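Local atomic coordinates of mitochondrial enolase superfamily member 1 (Homo sapiens, PDB entry 4A35), a protein that catalyses the magnesium-dependent dehydration of L-fuconate to 2-keto-3-deoxy-L-fuconate, a step in the catabolism of L-fucose. Residues D14-S20 / D32-A37; W124-K129 / P413-E418; P134-V140 / H368-F372. Residue numbers count along the deposited sequence, not the author numbering.

How the interactions relate
The three contacts illustrate how one chain is tied together by different chemistry. All are mostly buried, interaction 3 wholly so; interaction 1 has the one exposed residue, Asp32, whose O is hydrogen-bonded to Gln101 of the second subunit. Interaction 1 joins neighbours in sequence through main-chain, hydroxyl and carboxylate hydrogen bonds. Interactions 2 and 3 join the N-terminal capping part of the fold to the barrel part, more than 200 residues away. Interaction 2 works through charge and a glycine, interaction 3 through apolar and aromatic side chains plus one Trp136-to-His368 hydrogen bond. These two touch through probable hydrogen bonds, both 2.9 Å: Gly414 O to Val135 N and Ser416 OG to His368 NE2.

Interaction 1 (D14-S20 / D32-A37); sequences DVRFPTS and DPDYSA. With EDO (1,2-ethanediol), chain E; EDO (1,2-ethanediol), chain F; EDO (1,2-ethanediol), chain D.
Residues 14-16 and 36-37 are strand, the rest of segments 14-20 and 32-37 loop or turn, and the two run roughly antiparallel, their end-to-end directions 156° apart. Asp14, in an extended backbone, uses a t side chain to bind Arg16 in a two-pronged salt bridge (Arg16 NE to Asp14 OD1 2.7 Å, Arg16 NH2 to Asp14 OD2 2.8 Å). Val15 and Ala37 form a hydrogen-bonded antiparallel pair: Val15 N to Ala37 O and Ala37 N to Val15 O are both 2.9 Å. Arg16 and Ser36 follow as a non-hydrogen-bonded pair, CA atoms 4.2 Å apart, with Arg16 CG 3.2 Å from Ser36 OG; Arg16 NH2 also bridges to Glu64. Phe17 N donates to Tyr35 O at 2.8 Å before Pro18, the centre of an inverse gamma turn, bends the chain. Thr19 (p) gives OG1 to Pro33 O (3.1 Å) and receives Tyr35 N (3.0 Å). Ser20, also p, donates twice to Asp34 OD1, from N at 3.1 Å and OG at 2.6 Å. Three 1,2-ethanediols, probably from the crystallisation liquor, bond through O1 to Arg16 NH1 (2.9 Å), Ser20 O (2.7 Å) and Asp34 OD2 (2.6 Å). Tyr35, like Gly25 in the intervening loop, probably binds substrate. The Thr19 hydroxyl and Asp34 carboxylate thus extend the bonding to the base of that loop, consistent with a well-defined place for Tyr35 at the active site.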
loop_
_atom_site.group_PDB
_atom_site.type_symbol
_atom_site.label_atom_id
_atom_site.label_comp_id
_atom_site.label_asym_id
_atom_site.label_seq_id
_atom_site.Cartn_x
_atom_site.Cartn_y
_atom_site.Cartn_z
ATOM N N ASP A 14 -12.644 -17.104 -5.878
ATOM C CA ASP A 14 -11.191 -17.227 -6.000
ATOM C C ASP A 14 -10.931 -18.117 -7.221
ATOM O O ASP A 14 -11.232 -19.310 -7.163
ATOM C CB ASP A 14 -10.666 -17.869 -4.684
ATOM C CG ASP A 14 -9.168 -17.944 -4.547
ATOM O OD1 ASP A 14 -8.462 -17.872 -5.598
ATOM O OD2 ASP A 14 -8.686 -18.144 -3.392
ATOM N N VAL A 15 -10.452 -17.533 -8.359
ATOM C CA VAL A 15 -10.226 -18.273 -9.613
ATOM C C VAL A 15 -8.728 -18.302 -9.895
ATOM O O VAL A 15 -8.109 -17.247 -9.904
ATOM C CB VAL A 15 -11.029 -17.656 -10.801
ATOM C CG1 VAL A 15 -10.949 -18.529 -12.047
ATOM C CG2 VAL A 15 -12.487 -17.424 -10.408
ATOM N N ARG A 16 -8.136 -19.488 -10.088
ATOM C CA ARG A 16 -6.695 -19.555 -10.268
ATOM C C ARG A 16 -6.324 -20.425 -11.414
ATOM O O ARG A 16 -6.874 -21.504 -11.588
ATOM C CB ARG A 16 -5.997 -20.088 -8.968
ATOM C CG ARG A 16 -6.298 -19.237 -7.713
ATOM C CD ARG A 16 -5.512 -19.736 -6.505
ATOM N NE ARG A 16 -6.020 -19.076 -5.297
ATOM C CZ ARG A 16 -5.391 -19.040 -4.129
ATOM N NH1 ARG A 16 -4.194 -19.605 -3.992
ATOM N NH2 ARG A 16 -5.938 -18.421 -3.100
ATOM N N PHE A 17 -5.406 -19.907 -12.248
ATOM C CA PHE A 17 -4.899 -20.650 -13.386
ATOM C C PHE A 17 -3.481 -21.120 -13.042
ATOM O O PHE A 17 -2.632 -20.322 -12.621
ATOM C CB PHE A 17 -4.989 -19.831 -14.705
ATOM C CG PHE A 17 -6.421 -19.419 -15.019
ATOM C CD1 PHE A 17 -7.262 -20.258 -15.750
ATOM C CD2 PHE A 17 -6.942 -18.214 -14.530
ATOM C CE1 PHE A 17 -8.605 -19.912 -15.986
ATOM C CE2 PHE A 17 -8.287 -17.863 -14.765
ATOM C CZ PHE A 17 -9.109 -18.716 -15.488
ATOM N N PRO A 18 -3.175 -22.403 -13.349
ATOM C CA PRO A 18 -1.840 -22.954 -12.990
ATOM C C PRO A 18 -0.739 -22.594 -14.007
ATOM O O PRO A 18 -0.044 -23.450 -14.542
ATOM C CB PRO A 18 -2.096 -24.456 -12.916
ATOM C CG PRO A 18 -3.248 -24.683 -13.952
ATOM C CD PRO A 18 -4.119 -23.458 -13.804
ATOM N N THR A 19 -0.559 -21.317 -14.267
ATOM C CA THR A 19 0.386 -20.889 -15.308
ATOM C C THR A 19 1.861 -21.196 -14.925
ATOM O O THR A 19 2.678 -21.373 -15.839
ATOM C CB THR A 19 0.154 -19.438 -15.705
ATOM O OG1 THR A 19 0.141 -18.673 -14.550
ATOM C CG2 THR A 19 -1.191 -19.220 -16.432
ATOM N N SER A 20 2.168 -21.393 -13.612
ATOM C CA SER A 20 3.529 -21.736 -13.147
ATOM C C SER A 20 3.943 -23.129 -13.693
ATOM O O SER A 20 5.140 -23.407 -13.888
ATOM C CB SER A 20 3.611 -21.723 -11.621
ATOM O OG SER A 20 2.826 -22.739 -11.031
ATOM N N ASP A 32 7.410 -17.720 -10.282
ATOM C CA ASP A 32 6.502 -18.892 -10.419
ATOM C C ASP A 32 5.004 -18.476 -10.288
ATOM O O ASP A 32 4.256 -19.055 -9.468
ATOM C CB ASP A 32 6.876 -19.904 -9.288
ATOM C CG ASP A 32 6.650 -19.461 -7.828
ATOM O OD1 ASP A 32 6.423 -18.208 -7.576
ATOM O OD2 ASP A 32 6.634 -20.348 -6.936
ATOM N N PRO A 33 4.529 -17.472 -11.054
ATOM C CA PRO A 33 3.164 -16.995 -10.801
ATOM C C PRO A 33 2.124 -17.982 -11.310
ATOM O O PRO A 33 2.324 -18.644 -12.318
ATOM C CB PRO A 33 3.105 -15.685 -11.600
ATOM C CG PRO A 33 4.064 -15.898 -12.733
ATOM C CD PRO A 33 5.211 -16.614 -12.052
ATOM N N ASP A 34 0.981 -18.015 -10.620
ATOM C CA ASP A 34 -0.231 -18.693 -11.043
ATOM C C ASP A 34 -1.232 -17.557 -11.270
ATOM O O ASP A 34 -1.835 -17.044 -10.311
ATOM C CB ASP A 34 -0.710 -19.697 -9.969
ATOM C CG ASP A 34 0.178 -20.922 -9.876
ATOM O OD1 ASP A 34 0.548 -21.451 -10.924
ATOM O OD2 ASP A 34 0.488 -21.357 -8.725
ATOM N N TYR A 35 -1.365 -17.123 -12.515
ATOM C CA TYR A 35 -2.271 -16.027 -12.864
ATOM C C TYR A 35 -3.662 -16.326 -12.326
ATOM O O TYR A 35 -4.288 -17.344 -12.662
ATOM C CB TYR A 35 -2.305 -15.862 -14.388
ATOM C CG TYR A 35 -1.078 -15.222 -14.998
ATOM C CD1 TYR A 35 0.042 -14.910 -14.219
ATOM C CD2 TYR A 35 -1.028 -14.930 -16.357
ATOM C CE1 TYR A 35 1.182 -14.313 -14.788
ATOM C CE2 TYR A 35 0.088 -14.302 -16.926
ATOM C CZ TYR A 35 1.170 -13.955 -16.126
ATOM O OH TYR A 35 2.276 -13.357 -16.687
ATOM N N SER A 36 -4.164 -15.412 -11.521
ATOM C CA SER A 36 -5.425 -15.598 -10.813
ATOM C C SER A 36 -6.252 -14.326 -10.743
ATOM O O SER A 36 -5.752 -13.219 -11.023
ATOM C CB SER A 36 -5.124 -16.067 -9.383
ATOM O OG SER A 36 -4.417 -17.292 -9.424
ATOM N N ALA A 37 -7.510 -14.481 -10.273
ATOM C CA ALA A 37 -8.365 -13.323 -10.097
ATOM C C ALA A 37 -9.407 -13.547 -9.027
ATOM O O ALA A 37 -9.879 -14.683 -8.812
ATOM C CB ALA A 37 -9.091 -13.006 -11.433
HETATM C C1 EDO E . 7.692 -21.181 -14.225
HETATM O O1 EDO E . 6.880 -21.497 -13.096
HETATM C C2 EDO E . 6.918 -20.211 -15.121
HETATM O O2 EDO E . 5.707 -20.837 -15.517
HETATM C C1 EDO F . 0.489 -24.783 -9.189
HETATM O O1 EDO F . 0.811 -23.845 -8.187
HETATM C C2 EDO F . 0.833 -26.162 -8.613
HETATM O O2 EDO F . 0.054 -26.330 -7.422
HETATM C C1 EDO D . -2.755 -22.487 -5.863
HETATM O O1 EDO D . -2.565 -21.068 -5.888
HETATM C C2 EDO D . -2.359 -23.103 -4.482
HETATM O O2 EDO D . -1.291 -22.381 -3.864
#

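Interaction 2 (W124-K129 / P413-E418); sequences WDLWAK and PGYSTE
A loop can be fitted closely to a distant helix when charge, backbone and the lack of a side chain work together. Here helix residues 124-129 meet the irregular segment 413-418, and the three residues with the most buried surface are Lys129, Asp125 and Gly414. Lys129 starts from an m chi1 and is then fully extended, t at chi2 to chi4, so that its NZ reaches Glu418 OE1 at 2.8 Å, while the same NZ is 2.8 Å from Asp125 OD2 one helical turn back. The three charges form a salt-bridge network, and Lys129 NZ also donates to the carbonyl of Lys51. Asp125, t at chi1, turns its other oxygen to the loop: OD1 accepts Tyr415 N at 2.8 Å and a water at 2.8 Å that in turn accepts Glu418 N at 3.0 Å. Its OD2 is further bonded to Cys53 N, and Thr417 OG1 to Cys53 O, which ties strand 52-58 into the same cluster. The CA atoms of Gly414 and Lys129 are the nearest across the segments, 4.5 Å apart, and Gly414 CA lies 3.7 Å from Ala128 CB and 3.3 Å from Asp125 OD1. At phi 109° and psi -175° a beta carbon would strike both the preceding carbonyl and Asp125 OD1, so glycine is what fits. Nearby, Trp124 CB lies 4.2 Å from Tyr415 CD2. The arrangement belongs to the enolase-superfamily architecture, in which the chain returns after the barrel to pack on the N-terminal capping domain.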
loop_
_atom_site.group_PDB
_atom_site.type_symbol
_atom_site.label_atom_id
_atom_site.label_comp_id
_atom_site.label_asym_id
_atom_site.label_seq_id
_atom_site.Cartn_x
_atom_site.Cartn_y
_atom_site.Cartn_z
ATOM N N TRP A 124 -18.989 -0.775 -13.308
ATOM C CA TRP A 124 -18.764 -0.196 -14.672
ATOM C C TRP A 124 -19.276 -1.180 -15.735
ATOM O O TRP A 124 -19.939 -0.764 -16.683
ATOM C CB TRP A 124 -17.284 0.119 -14.885
ATOM C CG TRP A 124 -16.907 1.427 -14.251
ATOM C CD1 TRP A 124 -16.353 1.620 -13.011
ATOM C CD2 TRP A 124 -17.153 2.727 -14.790
ATOM N NE1 TRP A 124 -16.272 2.965 -12.735
ATOM C CE2 TRP A 124 -16.660 3.670 -13.854
ATOM C CE3 TRP A 124 -17.661 3.189 -16.028
ATOM C CZ2 TRP A 124 -16.718 5.049 -14.082
ATOM C CZ3 TRP A 124 -17.648 4.562 -16.287
ATOM C CH2 TRP A 124 -17.182 5.474 -15.320
ATOM N N ASP A 125 -19.045 -2.492 -15.536
ATOM C CA ASP A 125 -19.535 -3.511 -16.497
ATOM C C ASP A 125 -21.054 -3.484 -16.570
ATOM O O ASP A 125 -21.628 -3.354 -17.668
ATOM C CB ASP A 125 -19.035 -4.912 -16.111
ATOM C CG ASP A 125 -19.477 -5.998 -17.101
ATOM O OD1 ASP A 125 -19.171 -5.857 -18.334
ATOM O OD2 ASP A 125 -20.069 -7.005 -16.645
ATOM N N LEU A 126 -21.695 -3.470 -15.399
ATOM C CA LEU A 126 -23.144 -3.431 -15.304
ATOM C C LEU A 126 -23.730 -2.171 -15.960
ATOM O O LEU A 126 -24.678 -2.266 -16.766
ATOM C CB LEU A 126 -23.533 -3.504 -13.821
ATOM C CG LEU A 126 -25.032 -3.419 -13.495
ATOM C CD1 LEU A 126 -25.860 -4.513 -14.244
ATOM C CD2 LEU A 126 -25.242 -3.509 -11.967
ATOM N N TRP A 127 -23.183 -1.011 -15.628
ATOM C CA TRP A 127 -23.641 0.268 -16.162
ATOM C C TRP A 127 -23.520 0.267 -17.703
ATOM O O TRP A 127 -24.503 0.556 -18.407
ATOM C CB TRP A 127 -22.800 1.420 -15.522
ATOM C CG TRP A 127 -23.206 2.801 -15.943
ATOM C CD1 TRP A 127 -24.379 3.171 -16.539
ATOM C CD2 TRP A 127 -22.436 4.004 -15.794
ATOM N NE1 TRP A 127 -24.383 4.521 -16.782
ATOM C CE2 TRP A 127 -23.235 5.069 -16.269
ATOM C CE3 TRP A 127 -21.212 4.305 -15.173
ATOM C CZ2 TRP A 127 -22.784 6.399 -16.277
ATOM C CZ3 TRP A 127 -20.786 5.627 -15.146
ATOM C CH2 TRP A 127 -21.577 6.658 -15.673
ATOM N N ALA A 128 -22.336 -0.104 -18.227
ATOM C CA ALA A 128 -22.092 -0.113 -19.690
ATOM C C ALA A 128 -23.050 -1.097 -20.380
ATOM O O ALA A 128 -23.671 -0.748 -21.376
ATOM C CB ALA A 128 -20.642 -0.468 -19.987
ATOM N N LYS A 129 -23.279 -2.258 -19.776
ATOM C CA LYS A 129 -24.243 -3.223 -20.340
ATOM C C LYS A 129 -25.678 -2.677 -20.335
ATOM O O LYS A 129 -26.387 -2.866 -21.337
ATOM C CB LYS A 129 -24.212 -4.565 -19.577
ATOM C CG LYS A 129 -22.966 -5.430 -19.830
ATOM C CD LYS A 129 -22.979 -6.643 -18.877
ATOM C CE LYS A 129 -21.941 -7.665 -19.321
ATOM N NZ LYS A 129 -21.668 -8.672 -18.244
ATOM N N PRO A 413 -21.727 -4.697 -25.513
ATOM C CA PRO A 413 -21.891 -3.914 -24.266
ATOM C C PRO A 413 -21.054 -4.481 -23.084
ATOM O O PRO A 413 -20.864 -5.717 -22.963
ATOM C CB PRO A 413 -23.397 -4.042 -23.967
ATOM C CG PRO A 413 -24.041 -4.336 -25.330
ATOM C CD PRO A 413 -23.029 -5.217 -26.018
ATOM N N GLY A 414 -20.585 -3.587 -22.218
ATOM C CA GLY A 414 -19.843 -3.983 -21.015
ATOM C C GLY A 414 -18.358 -3.683 -21.024
ATOM O O GLY A 414 -17.849 -2.996 -21.933
ATOM N N TYR A 415 -17.660 -4.151 -19.949
ATOM C CA TYR A 415 -16.237 -3.844 -19.750
ATOM C C TYR A 415 -15.339 -5.050 -20.185
ATOM O O TYR A 415 -14.145 -5.073 -19.873
ATOM C CB TYR A 415 -16.045 -3.491 -18.259
ATOM C CG TYR A 415 -14.786 -2.739 -17.891
ATOM C CD1 TYR A 415 -13.952 -2.191 -18.878
ATOM C CD2 TYR A 415 -14.434 -2.552 -16.560
ATOM C CE1 TYR A 415 -12.758 -1.568 -18.546
ATOM C CE2 TYR A 415 -13.268 -1.869 -16.211
ATOM C CZ TYR A 415 -12.396 -1.447 -17.215
ATOM O OH TYR A 415 -11.264 -0.741 -16.901
ATOM N N SER A 416 -15.947 -6.067 -20.894
ATOM C CA SER A 416 -15.222 -7.309 -21.321
ATOM C C SER A 416 -14.664 -8.081 -20.096
ATOM O O SER A 416 -13.686 -8.836 -20.235
ATOM C CB SER A 416 -14.046 -7.000 -22.254
ATOM O OG SER A 416 -14.450 -6.179 -23.330
ATOM N N THR A 417 -15.256 -7.859 -18.919
ATOM C CA THR A 417 -14.847 -8.516 -17.645
ATOM C C THR A 417 -15.463 -9.929 -17.510
ATOM O O THR A 417 -15.023 -10.724 -16.678
ATOM C CB THR A 417 -15.374 -7.682 -16.444
ATOM O OG1 THR A 417 -16.716 -7.332 -16.785
ATOM C CG2 THR A 417 -14.580 -6.395 -16.191
ATOM N N GLU A 418 -16.575 -10.181 -18.223
ATOM C CA GLU A 418 -17.324 -11.408 -18.042
ATOM C C GLU A 418 -16.523 -12.677 -18.381
ATOM O O GLU A 418 -15.944 -12.786 -19.462
ATOM C CB GLU A 418 -18.628 -11.392 -18.852
ATOM C CG GLU A 418 -19.528 -12.567 -18.498
ATOM C CD GLU A 418 -20.949 -12.339 -18.952
ATOM O OE1 GLU A 418 -21.264 -11.220 -19.424
ATOM O OE2 GLU A 418 -21.718 -13.321 -18.928
HETATM O O HOH W 1 -18.332 -8.203 -19.700
#

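Interaction 3 (P134-V140 / H368-F372); sequences PVWKLLV and HLIIF
Helix 135-140 crosses helix 368-372 with the two short segments roughly parallel, 34° between their N-to-C directions (signed crossing angle -34°), and axes approaching to 8.4 Å. His368 (chi1 m, chi2 -94°) presents its ring edge to the start of the first helix, where ND1 accepts Trp136 N at 3.0 Å just beyond the N-cap residue Pro134. The CA atoms of Trp136 and His368 are 4.4 Å apart. Trp136 is p at chi1 with chi2 -97°, which sets CE3 3.8 Å from Ile371 CG2, itself an m,t side chain; its five-membered ring meets the His368 ring obliquely, centroids 5.5 Å apart. One turn on, Leu139 (m,t) lays CB 3.4 Å from CD1 of Phe372, whose t chi1 also brings that CD1 within 4.0 Å of Val140 CG2. His368 NE2 bonds to Ser416 and Trp136 NE1 to Pro410. Around this pair, helix 110-131 packs on Val135 and Leu139, while helix 335-348 covers Leu139, Leu369 and Phe372.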
loop_
_atom_site.group_PDB
_atom_site.type_symbol
_atom_site.label_atom_id
_atom_site.label_comp_id
_atom_site.label_asym_id
_atom_site.label_seq_id
_atom_site.Cartn_x
_atom_site.Cartn_y
_atom_site.Cartn_z
ATOM N N PRO A 134 -20.020 -0.723 -25.119
ATOM C CA PRO A 134 -18.752 -1.121 -24.466
ATOM C C PRO A 134 -18.291 0.060 -23.586
ATOM O O PRO A 134 -18.675 1.220 -23.852
ATOM C CB PRO A 134 -17.780 -1.319 -25.648
ATOM C CG PRO A 134 -18.394 -0.607 -26.792
ATOM C CD PRO A 134 -19.845 -0.442 -26.567
ATOM N N VAL A 135 -17.543 -0.214 -22.514
ATOM C CA VAL A 135 -17.098 0.845 -21.600
ATOM C C VAL A 135 -16.360 1.975 -22.384
ATOM O O VAL A 135 -16.579 3.159 -22.081
ATOM C CB VAL A 135 -16.260 0.269 -20.413
ATOM C CG1 VAL A 135 -15.369 1.341 -19.766
ATOM C CG2 VAL A 135 -17.189 -0.370 -19.372
ATOM N N TRP A 136 -15.470 1.639 -23.330
ATOM C CA TRP A 136 -14.758 2.718 -24.054
ATOM C C TRP A 136 -15.761 3.736 -24.692
ATOM O O TRP A 136 -15.563 4.954 -24.589
ATOM C CB TRP A 136 -13.774 2.179 -25.113
ATOM C CG TRP A 136 -14.399 1.554 -26.342
ATOM C CD1 TRP A 136 -14.618 0.224 -26.559
ATOM C CD2 TRP A 136 -14.835 2.236 -27.538
ATOM N NE1 TRP A 136 -15.219 0.031 -27.787
ATOM C CE2 TRP A 136 -15.329 1.245 -28.428
ATOM C CE3 TRP A 136 -14.875 3.590 -27.935
ATOM C CZ2 TRP A 136 -15.848 1.556 -29.694
ATOM C CZ3 TRP A 136 -15.401 3.899 -29.201
ATOM C CH2 TRP A 136 -15.899 2.891 -30.048
ATOM N N LYS A 137 -16.889 3.228 -25.223
ATOM C CA LYS A 137 -17.877 4.040 -25.927
ATOM C C LYS A 137 -18.731 4.795 -24.949
ATOM O O LYS A 137 -19.042 5.962 -25.187
ATOM C CB LYS A 137 -18.719 3.171 -26.882
ATOM C CG LYS A 137 -19.735 3.953 -27.736
ATOM C CD LYS A 137 -19.092 5.066 -28.593
ATOM C CE LYS A 137 -20.058 5.587 -29.663
ATOM N NZ LYS A 137 -19.638 6.953 -30.128
ATOM N N LEU A 138 -19.031 4.166 -23.792
ATOM C CA LEU A 138 -19.762 4.840 -22.714
ATOM C C LEU A 138 -18.977 6.075 -22.288
ATOM O O LEU A 138 -19.563 7.158 -22.110
ATOM C CB LEU A 138 -19.937 3.864 -21.511
ATOM C CG LEU A 138 -20.567 4.456 -20.229
ATOM C CD1 LEU A 138 -22.072 4.720 -20.477
ATOM C CD2 LEU A 138 -20.345 3.493 -19.009
ATOM N N LEU A 139 -17.638 5.908 -22.119
ATOM C CA LEU A 139 -16.763 7.009 -21.714
ATOM C C LEU A 139 -16.688 8.084 -22.793
ATOM O O LEU A 139 -16.848 9.282 -22.484
ATOM C CB LEU A 139 -15.361 6.464 -21.390
ATOM C CG LEU A 139 -15.295 5.617 -20.109
ATOM C CD1 LEU A 139 -13.930 4.950 -19.982
ATOM C CD2 LEU A 139 -15.643 6.481 -18.869
ATOM N N VAL A 140 -16.410 7.668 -24.040
ATOM C CA VAL A 140 -16.355 8.601 -25.215
ATOM C C VAL A 140 -17.644 9.469 -25.327
ATOM O O VAL A 140 -17.544 10.675 -25.567
ATOM C CB VAL A 140 -16.066 7.829 -26.529
ATOM C CG1 VAL A 140 -16.433 8.638 -27.798
ATOM C CG2 VAL A 140 -14.600 7.368 -26.575
ATOM N N HIS A 368 -10.164 -0.749 -23.172
ATOM C CA HIS A 368 -11.229 0.258 -23.157
ATOM C C HIS A 368 -10.677 1.602 -22.709
ATOM O O HIS A 368 -11.070 2.637 -23.230
ATOM C CB HIS A 368 -12.361 -0.176 -22.171
ATOM C CG HIS A 368 -13.186 -1.342 -22.629
ATOM N ND1 HIS A 368 -14.382 -1.151 -23.318
ATOM C CD2 HIS A 368 -12.980 -2.663 -22.457
ATOM C CE1 HIS A 368 -14.838 -2.365 -23.571
ATOM N NE2 HIS A 368 -14.039 -3.311 -23.051
ATOM N N LEU A 369 -9.819 1.578 -21.691
ATOM C CA LEU A 369 -9.309 2.820 -21.110
ATOM C C LEU A 369 -8.389 3.566 -22.112
ATOM O O LEU A 369 -8.456 4.799 -22.226
ATOM C CB LEU A 369 -8.584 2.542 -19.780
ATOM C CG LEU A 369 -9.436 1.891 -18.669
ATOM C CD1 LEU A 369 -8.543 1.520 -17.419
ATOM C CD2 LEU A 369 -10.576 2.757 -18.264
ATOM N N ILE A 370 -7.523 2.825 -22.808
ATOM C CA ILE A 370 -6.570 3.466 -23.718
ATOM C C ILE A 370 -7.238 3.888 -25.060
ATOM O O ILE A 370 -6.840 4.911 -25.620
ATOM C CB ILE A 370 -5.286 2.622 -23.890
ATOM C CG1 ILE A 370 -4.087 3.511 -24.275
ATOM C CG2 ILE A 370 -5.434 1.381 -24.806
ATOM C CD1 ILE A 370 -3.644 4.651 -23.157
ATOM N N ILE A 371 -8.284 3.147 -25.516
ATOM C CA ILE A 371 -9.040 3.571 -26.689
ATOM C C ILE A 371 -9.738 4.912 -26.324
ATOM O O ILE A 371 -9.723 5.847 -27.117
ATOM C CB ILE A 371 -9.979 2.468 -27.173
ATOM C CG1 ILE A 371 -9.134 1.326 -27.857
ATOM C CG2 ILE A 371 -11.095 3.009 -28.101
ATOM C CD1 ILE A 371 -9.902 0.055 -28.001
ATOM N N PHE A 372 -10.364 4.962 -25.121
ATOM C CA PHE A 372 -10.976 6.202 -24.623
ATOM C C PHE A 372 -9.909 7.327 -24.550
ATOM O O PHE A 372 -10.175 8.436 -25.027
ATOM C CB PHE A 372 -11.697 6.012 -23.272
ATOM C CG PHE A 372 -11.971 7.345 -22.575
ATOM C CD1 PHE A 372 -12.974 8.199 -23.035
ATOM C CD2 PHE A 372 -11.176 7.770 -21.501
ATOM C CE1 PHE A 372 -13.213 9.437 -22.403
ATOM C CE2 PHE A 372 -11.376 9.035 -20.917
ATOM C CZ PHE A 372 -12.408 9.851 -21.366
#